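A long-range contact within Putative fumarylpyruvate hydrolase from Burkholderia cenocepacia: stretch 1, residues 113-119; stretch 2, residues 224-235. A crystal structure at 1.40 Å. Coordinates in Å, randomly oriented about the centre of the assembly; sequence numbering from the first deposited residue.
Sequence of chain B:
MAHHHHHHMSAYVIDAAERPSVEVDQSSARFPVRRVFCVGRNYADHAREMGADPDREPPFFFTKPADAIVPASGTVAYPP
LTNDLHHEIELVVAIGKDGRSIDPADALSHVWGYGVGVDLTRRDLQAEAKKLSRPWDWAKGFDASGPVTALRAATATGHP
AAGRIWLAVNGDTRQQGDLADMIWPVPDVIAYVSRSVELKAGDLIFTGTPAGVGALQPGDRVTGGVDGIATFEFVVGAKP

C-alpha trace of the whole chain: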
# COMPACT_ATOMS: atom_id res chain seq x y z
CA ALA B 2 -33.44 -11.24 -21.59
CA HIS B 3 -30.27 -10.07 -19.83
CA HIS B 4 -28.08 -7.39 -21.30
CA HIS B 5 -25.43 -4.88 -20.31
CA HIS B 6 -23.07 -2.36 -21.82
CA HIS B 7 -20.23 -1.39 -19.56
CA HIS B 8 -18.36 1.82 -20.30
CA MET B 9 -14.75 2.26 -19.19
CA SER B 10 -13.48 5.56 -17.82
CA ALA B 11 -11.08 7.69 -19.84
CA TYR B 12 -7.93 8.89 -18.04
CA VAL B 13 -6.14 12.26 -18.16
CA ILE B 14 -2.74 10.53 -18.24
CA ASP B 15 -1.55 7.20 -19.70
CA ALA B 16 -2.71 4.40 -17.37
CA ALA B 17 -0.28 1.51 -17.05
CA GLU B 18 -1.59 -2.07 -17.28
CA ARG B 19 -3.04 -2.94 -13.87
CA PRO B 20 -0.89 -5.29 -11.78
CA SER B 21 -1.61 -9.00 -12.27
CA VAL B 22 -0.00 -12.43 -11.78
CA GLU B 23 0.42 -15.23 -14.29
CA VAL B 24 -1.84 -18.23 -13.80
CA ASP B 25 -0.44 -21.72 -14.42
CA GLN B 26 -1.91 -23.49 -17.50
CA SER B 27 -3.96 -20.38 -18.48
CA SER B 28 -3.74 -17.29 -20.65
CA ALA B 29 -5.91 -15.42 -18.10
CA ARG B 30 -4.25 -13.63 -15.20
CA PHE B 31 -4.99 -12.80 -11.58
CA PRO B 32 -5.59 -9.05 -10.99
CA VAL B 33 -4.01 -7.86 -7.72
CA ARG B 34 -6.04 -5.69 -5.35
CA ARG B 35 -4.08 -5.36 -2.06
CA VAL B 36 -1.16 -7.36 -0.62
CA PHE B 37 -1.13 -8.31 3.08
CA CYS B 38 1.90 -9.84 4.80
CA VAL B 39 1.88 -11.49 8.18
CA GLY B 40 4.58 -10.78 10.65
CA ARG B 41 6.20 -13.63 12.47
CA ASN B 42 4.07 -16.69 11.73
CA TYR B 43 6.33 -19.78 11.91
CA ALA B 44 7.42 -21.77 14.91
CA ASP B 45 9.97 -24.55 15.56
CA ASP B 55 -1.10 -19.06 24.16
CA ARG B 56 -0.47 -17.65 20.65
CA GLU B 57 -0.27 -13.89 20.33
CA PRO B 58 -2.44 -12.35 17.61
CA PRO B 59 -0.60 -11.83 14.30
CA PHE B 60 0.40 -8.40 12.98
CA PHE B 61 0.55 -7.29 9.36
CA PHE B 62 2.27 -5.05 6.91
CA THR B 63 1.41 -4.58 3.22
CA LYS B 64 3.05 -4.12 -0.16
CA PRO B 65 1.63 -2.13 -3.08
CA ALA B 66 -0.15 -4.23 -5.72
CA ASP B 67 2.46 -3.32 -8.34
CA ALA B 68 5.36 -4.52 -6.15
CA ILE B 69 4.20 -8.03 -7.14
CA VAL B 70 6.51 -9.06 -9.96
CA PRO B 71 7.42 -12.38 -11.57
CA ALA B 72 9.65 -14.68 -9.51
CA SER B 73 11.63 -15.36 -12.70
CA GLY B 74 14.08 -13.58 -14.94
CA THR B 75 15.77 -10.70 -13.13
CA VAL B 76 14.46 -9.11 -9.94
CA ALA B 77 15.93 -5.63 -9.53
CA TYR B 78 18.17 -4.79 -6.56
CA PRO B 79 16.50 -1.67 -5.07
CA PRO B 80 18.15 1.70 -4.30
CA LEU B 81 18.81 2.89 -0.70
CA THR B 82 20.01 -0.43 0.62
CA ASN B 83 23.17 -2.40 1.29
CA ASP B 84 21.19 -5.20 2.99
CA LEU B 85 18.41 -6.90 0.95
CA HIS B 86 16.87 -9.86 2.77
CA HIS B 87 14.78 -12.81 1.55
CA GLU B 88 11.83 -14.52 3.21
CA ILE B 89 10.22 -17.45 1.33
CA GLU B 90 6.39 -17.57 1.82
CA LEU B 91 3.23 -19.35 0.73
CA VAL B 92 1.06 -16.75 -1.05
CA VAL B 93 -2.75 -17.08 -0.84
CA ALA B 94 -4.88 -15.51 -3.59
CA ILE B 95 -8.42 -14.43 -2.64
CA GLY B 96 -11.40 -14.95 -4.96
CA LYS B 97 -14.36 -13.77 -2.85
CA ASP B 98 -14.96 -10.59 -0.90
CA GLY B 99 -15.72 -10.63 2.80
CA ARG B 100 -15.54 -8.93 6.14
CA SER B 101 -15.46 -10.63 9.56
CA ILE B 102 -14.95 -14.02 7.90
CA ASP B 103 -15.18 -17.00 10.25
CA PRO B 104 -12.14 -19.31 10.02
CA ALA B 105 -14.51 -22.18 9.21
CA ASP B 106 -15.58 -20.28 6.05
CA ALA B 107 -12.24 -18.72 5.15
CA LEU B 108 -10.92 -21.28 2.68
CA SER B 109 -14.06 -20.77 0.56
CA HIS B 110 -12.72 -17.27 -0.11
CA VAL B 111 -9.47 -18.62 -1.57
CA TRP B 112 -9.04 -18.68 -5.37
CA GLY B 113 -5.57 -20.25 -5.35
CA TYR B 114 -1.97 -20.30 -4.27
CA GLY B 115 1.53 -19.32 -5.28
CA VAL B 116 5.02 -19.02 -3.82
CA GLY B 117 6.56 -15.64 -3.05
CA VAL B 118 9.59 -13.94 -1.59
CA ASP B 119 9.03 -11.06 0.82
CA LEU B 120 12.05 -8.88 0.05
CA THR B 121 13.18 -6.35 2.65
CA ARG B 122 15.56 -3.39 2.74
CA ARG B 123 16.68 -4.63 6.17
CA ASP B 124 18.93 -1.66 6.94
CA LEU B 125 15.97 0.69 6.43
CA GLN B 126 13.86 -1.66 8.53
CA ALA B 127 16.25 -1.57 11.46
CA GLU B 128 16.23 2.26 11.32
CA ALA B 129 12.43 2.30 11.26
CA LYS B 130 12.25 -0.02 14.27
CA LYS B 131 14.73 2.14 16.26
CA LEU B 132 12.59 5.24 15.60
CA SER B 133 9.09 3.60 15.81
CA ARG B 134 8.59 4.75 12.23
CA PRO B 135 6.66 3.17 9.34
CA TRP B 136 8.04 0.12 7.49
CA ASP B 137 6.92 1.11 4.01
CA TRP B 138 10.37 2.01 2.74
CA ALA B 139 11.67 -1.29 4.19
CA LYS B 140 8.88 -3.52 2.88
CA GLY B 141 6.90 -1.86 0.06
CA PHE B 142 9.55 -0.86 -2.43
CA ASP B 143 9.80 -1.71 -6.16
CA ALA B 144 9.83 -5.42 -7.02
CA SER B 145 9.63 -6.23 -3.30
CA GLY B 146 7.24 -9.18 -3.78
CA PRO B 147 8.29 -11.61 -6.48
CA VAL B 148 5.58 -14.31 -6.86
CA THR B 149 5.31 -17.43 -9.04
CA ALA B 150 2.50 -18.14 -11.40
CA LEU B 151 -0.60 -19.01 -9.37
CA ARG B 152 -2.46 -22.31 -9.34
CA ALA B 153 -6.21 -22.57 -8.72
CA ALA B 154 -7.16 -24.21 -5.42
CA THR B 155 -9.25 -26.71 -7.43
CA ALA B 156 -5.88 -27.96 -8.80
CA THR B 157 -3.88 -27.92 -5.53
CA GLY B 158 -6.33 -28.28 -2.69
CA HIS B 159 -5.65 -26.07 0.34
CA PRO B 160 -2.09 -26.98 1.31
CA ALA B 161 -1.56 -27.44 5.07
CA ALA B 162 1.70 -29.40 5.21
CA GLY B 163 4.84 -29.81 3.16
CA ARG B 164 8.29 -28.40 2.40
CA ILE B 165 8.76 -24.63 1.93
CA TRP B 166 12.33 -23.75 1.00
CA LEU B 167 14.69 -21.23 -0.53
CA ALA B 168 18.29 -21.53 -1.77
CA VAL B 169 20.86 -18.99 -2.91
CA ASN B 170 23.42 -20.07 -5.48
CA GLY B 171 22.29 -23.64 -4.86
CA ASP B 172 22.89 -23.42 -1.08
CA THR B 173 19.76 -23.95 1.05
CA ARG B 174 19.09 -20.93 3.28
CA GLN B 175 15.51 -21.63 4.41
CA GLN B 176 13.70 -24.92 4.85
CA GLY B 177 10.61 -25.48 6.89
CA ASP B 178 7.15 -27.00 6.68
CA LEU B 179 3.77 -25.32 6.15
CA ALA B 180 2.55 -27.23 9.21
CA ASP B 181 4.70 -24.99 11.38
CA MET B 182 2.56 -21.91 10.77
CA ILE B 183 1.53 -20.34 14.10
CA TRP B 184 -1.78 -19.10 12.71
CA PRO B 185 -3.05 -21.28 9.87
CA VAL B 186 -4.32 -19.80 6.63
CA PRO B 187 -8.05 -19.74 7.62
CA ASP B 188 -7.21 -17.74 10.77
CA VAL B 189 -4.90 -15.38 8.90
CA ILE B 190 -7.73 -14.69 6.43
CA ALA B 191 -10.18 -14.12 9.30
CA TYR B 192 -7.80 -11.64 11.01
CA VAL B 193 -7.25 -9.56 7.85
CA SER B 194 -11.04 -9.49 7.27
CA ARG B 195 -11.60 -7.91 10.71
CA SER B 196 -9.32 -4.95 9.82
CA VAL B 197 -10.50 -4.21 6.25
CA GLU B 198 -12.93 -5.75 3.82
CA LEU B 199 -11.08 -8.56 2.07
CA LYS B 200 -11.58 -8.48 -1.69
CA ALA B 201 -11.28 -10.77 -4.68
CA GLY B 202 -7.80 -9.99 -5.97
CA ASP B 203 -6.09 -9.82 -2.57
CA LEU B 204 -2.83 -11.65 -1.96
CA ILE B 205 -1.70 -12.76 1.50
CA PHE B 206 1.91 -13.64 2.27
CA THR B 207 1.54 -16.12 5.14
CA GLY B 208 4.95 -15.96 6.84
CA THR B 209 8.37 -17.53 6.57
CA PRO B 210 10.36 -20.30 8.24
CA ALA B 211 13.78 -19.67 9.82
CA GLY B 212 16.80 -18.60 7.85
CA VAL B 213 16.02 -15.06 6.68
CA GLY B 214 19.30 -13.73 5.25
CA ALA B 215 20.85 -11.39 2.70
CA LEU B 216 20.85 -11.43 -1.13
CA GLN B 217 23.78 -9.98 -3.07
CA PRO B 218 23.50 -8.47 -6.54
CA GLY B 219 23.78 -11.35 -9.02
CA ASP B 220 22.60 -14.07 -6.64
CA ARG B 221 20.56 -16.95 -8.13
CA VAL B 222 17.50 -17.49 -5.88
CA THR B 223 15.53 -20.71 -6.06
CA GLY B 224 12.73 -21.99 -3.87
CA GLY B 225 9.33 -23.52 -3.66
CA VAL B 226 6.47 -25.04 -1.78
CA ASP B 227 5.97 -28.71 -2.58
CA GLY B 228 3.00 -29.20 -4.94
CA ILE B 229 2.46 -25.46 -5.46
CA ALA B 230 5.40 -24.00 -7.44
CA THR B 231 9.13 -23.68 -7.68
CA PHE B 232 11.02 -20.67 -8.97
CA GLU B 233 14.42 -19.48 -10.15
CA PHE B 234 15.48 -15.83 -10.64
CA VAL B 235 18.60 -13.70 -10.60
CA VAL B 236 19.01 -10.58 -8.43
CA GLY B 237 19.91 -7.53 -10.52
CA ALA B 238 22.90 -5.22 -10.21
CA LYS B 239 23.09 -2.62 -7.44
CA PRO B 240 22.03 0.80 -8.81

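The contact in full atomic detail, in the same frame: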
# COMPACT_ATOMS: atom_id res chain seq x y z
N GLY B 113 -6.73 -19.44 -5.04
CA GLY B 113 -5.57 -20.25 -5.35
C GLY B 113 -4.34 -19.86 -4.58
O GLY B 113 -4.42 -19.11 -3.60
N TYR B 114 -3.21 -20.41 -5.01
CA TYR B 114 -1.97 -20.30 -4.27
C TYR B 114 -0.79 -20.05 -5.18
O TYR B 114 -0.76 -20.52 -6.32
CB TYR B 114 -1.69 -21.61 -3.51
CG TYR B 114 -2.72 -21.85 -2.44
CD1 TYR B 114 -3.88 -22.56 -2.74
CD2 TYR B 114 -2.55 -21.36 -1.14
CE1 TYR B 114 -4.86 -22.78 -1.79
CE2 TYR B 114 -3.53 -21.56 -0.17
CZ TYR B 114 -4.68 -22.27 -0.49
OH TYR B 114 -5.61 -22.45 0.52
N GLY B 115 0.24 -19.40 -4.63
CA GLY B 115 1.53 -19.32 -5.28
C GLY B 115 2.63 -19.31 -4.24
O GLY B 115 2.37 -19.50 -3.04
N VAL B 116 3.85 -19.07 -4.71
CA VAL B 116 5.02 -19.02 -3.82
C VAL B 116 5.65 -17.65 -4.04
O VAL B 116 5.76 -17.19 -5.18
CB VAL B 116 6.03 -20.15 -4.15
CG1 VAL B 116 7.29 -20.01 -3.31
CG2 VAL B 116 5.34 -21.49 -3.93
N GLY B 117 6.03 -16.99 -2.95
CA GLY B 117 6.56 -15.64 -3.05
C GLY B 117 7.80 -15.46 -2.22
O GLY B 117 8.13 -16.30 -1.36
N VAL B 118 8.49 -14.35 -2.47
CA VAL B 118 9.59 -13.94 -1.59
C VAL B 118 9.25 -12.53 -1.10
O VAL B 118 9.07 -11.61 -1.90
CB VAL B 118 10.95 -13.94 -2.31
CG1 VAL B 118 12.06 -13.63 -1.32
CG2 VAL B 118 11.19 -15.29 -3.00
N ASP B 119 9.12 -12.38 0.21
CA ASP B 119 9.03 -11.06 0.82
C ASP B 119 10.46 -10.53 0.86
O ASP B 119 11.31 -11.05 1.58
CB ASP B 119 8.42 -11.21 2.22
CG ASP B 119 8.47 -9.93 3.05
OD1 ASP B 119 8.68 -8.84 2.49
OD2 ASP B 119 8.29 -10.02 4.29
N GLY B 224 13.55 -21.61 -5.01
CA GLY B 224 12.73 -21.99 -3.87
C GLY B 224 11.42 -22.57 -4.32
O GLY B 224 11.18 -22.76 -5.53
N GLY B 225 10.58 -22.87 -3.34
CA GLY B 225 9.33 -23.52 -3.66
C GLY B 225 8.52 -23.93 -2.47
O GLY B 225 8.98 -23.83 -1.32
N VAL B 226 7.29 -24.35 -2.76
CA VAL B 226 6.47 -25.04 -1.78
C VAL B 226 6.01 -26.29 -2.50
O VAL B 226 5.48 -26.20 -3.62
CB VAL B 226 5.26 -24.21 -1.32
CG1 VAL B 226 4.35 -25.07 -0.42
CG2 VAL B 226 5.74 -22.96 -0.58
N ASP B 227 6.25 -27.45 -1.89
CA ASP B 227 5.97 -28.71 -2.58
C ASP B 227 4.51 -28.76 -3.05
O ASP B 227 3.57 -28.53 -2.27
CB ASP B 227 6.33 -29.91 -1.71
CG ASP B 227 7.83 -30.18 -1.65
OD1 ASP B 227 8.65 -29.46 -2.27
OD2 ASP B 227 8.22 -31.15 -0.99
N GLY B 228 4.32 -29.09 -4.33
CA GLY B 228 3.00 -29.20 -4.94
C GLY B 228 2.40 -27.89 -5.43
O GLY B 228 1.38 -27.89 -6.12
N ILE B 229 3.03 -26.75 -5.09
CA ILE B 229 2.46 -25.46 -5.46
C ILE B 229 3.25 -24.83 -6.61
O ILE B 229 2.69 -24.63 -7.70
CB ILE B 229 2.36 -24.49 -4.25
CG1 ILE B 229 1.54 -25.11 -3.11
CG2 ILE B 229 1.83 -23.12 -4.67
CD1 ILE B 229 0.12 -25.51 -3.47
N ALA B 230 4.54 -24.56 -6.39
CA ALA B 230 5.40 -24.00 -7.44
C ALA B 230 6.84 -24.06 -6.99
O ALA B 230 7.12 -24.14 -5.79
CB ALA B 230 5.01 -22.55 -7.72
N THR B 231 7.75 -24.01 -7.96
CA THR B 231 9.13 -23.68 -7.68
C THR B 231 9.47 -22.46 -8.52
O THR B 231 8.73 -22.11 -9.43
CB THR B 231 10.11 -24.84 -7.99
OG1 THR B 231 10.01 -25.16 -9.39
CG2 THR B 231 9.77 -26.06 -7.14
N PHE B 232 10.59 -21.83 -8.22
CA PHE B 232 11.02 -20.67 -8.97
C PHE B 232 12.54 -20.60 -9.03
O PHE B 232 13.27 -21.24 -8.22
CB PHE B 232 10.48 -19.35 -8.38
CG PHE B 232 11.03 -19.02 -7.04
CD1 PHE B 232 12.25 -18.37 -6.89
CD2 PHE B 232 10.31 -19.35 -5.88
CE1 PHE B 232 12.76 -18.07 -5.63
CE2 PHE B 232 10.82 -19.06 -4.61
CZ PHE B 232 12.06 -18.42 -4.49
N GLU B 233 13.00 -19.79 -9.99
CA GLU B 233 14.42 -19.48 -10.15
C GLU B 233 14.51 -18.07 -10.75
O GLU B 233 13.90 -17.80 -11.76
CB GLU B 233 15.08 -20.51 -11.06
CG GLU B 233 16.56 -20.24 -11.40
CD GLU B 233 17.30 -21.46 -11.92
OE1 GLU B 233 16.84 -22.62 -11.71
OE2 GLU B 233 18.36 -21.28 -12.56
N PHE B 234 15.24 -17.18 -10.09
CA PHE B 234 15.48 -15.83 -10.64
C PHE B 234 16.84 -15.33 -10.22
O PHE B 234 17.48 -15.91 -9.33
CB PHE B 234 14.35 -14.83 -10.27
CG PHE B 234 14.24 -14.49 -8.79
CD1 PHE B 234 15.08 -13.56 -8.19
CD2 PHE B 234 13.21 -15.03 -8.01
CE1 PHE B 234 14.93 -13.21 -6.85
CE2 PHE B 234 13.05 -14.68 -6.67
CZ PHE B 234 13.92 -13.77 -6.08
N VAL B 235 17.31 -14.29 -10.90
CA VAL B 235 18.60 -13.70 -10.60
C VAL B 235 18.39 -12.28 -10.07
O VAL B 235 17.61 -11.51 -10.64
CB VAL B 235 19.51 -13.69 -11.88
CG1 VAL B 235 20.82 -12.97 -11.63
CG2 VAL B 235 19.79 -15.13 -12.32

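What holds the centre of this contact together? Val-116 is the centre, giving up more area to the other stretch than any other residue here. Its CA-to-CB bond points toward the hairpin of residues 224-235, and with chi1 in the t well its two methyls share Val-226, while CG2 alone goes on to Ile-229 and Ala-230 and CG1 to Phe-232. Val-116 CG2 lies 3.7 Å from Val-226 CG2, 3.9 Å from Ile-229 CG2 and 3.9 Å from Ala-230 CB, a pocket of aliphatic carbon at the turn end of the hairpin. Val-116 CG1 meets the aromatic part of the contact, 3.9 Å from Phe-232 CE2, where it sits at the edge of the ring and near its plane.

How does the packing spread along the strand from there? Tyr-114, Val-116 and Val-118 all direct CA-to-CB toward the hairpin, as alternation in an extended strand allows. Val-118 CG2 packs 3.6 Å from Phe-232 CZ and 4.2 Å from Phe-234 CE2, so one methyl touches two rings; at Phe-234 it lies at the ring edge. Both phenylalanines have chi1 in the p well, and both point CA-to-CB toward stretch 1. In the other direction, Tyr-114 CB comes to 4.0 Å of Ile-229 CG2, but the end of the tyrosine leads away, leaving the base of the side chain to make the contact.

Why do the glycines matter to the fit? Gly-115 brings its CA to 3.9 Å from Ile-229 CG2, a close approach of backbone to side chain. On the hairpin, Gly-225 CA lies 4.1 Å from Val-116 CG1. A CB on Gly-224 would fall 2.8 Å from Phe-232 CZ, and one on Gly-225 would fall 2.8 Å from Ala-230 O; the bare backbone therefore leaves room within the hairpin itself.

Where are the polar groups? No hydrogen bond crosses between the stretches: strands 113-119 and 230-235 run 30° apart in direction, with axes 6.8 Å apart at closest approach, and they meet through side chains. The backbone bonding lies inside the hairpin, where Gly-224 N donates to Phe-232 O (3.2 Å), Phe-232 N to Gly-224 O (2.9 Å) and Val-226 N to Ala-230 O (3.0 Å). At the turn, Ile-229 N donates to Val-226 O (2.9 Å). Farther out, Asp-227, Thr-231 and Glu-233 are exposed and take no part in the contact, while Tyr-114 OH is hydrogen-bonded elsewhere in the structure.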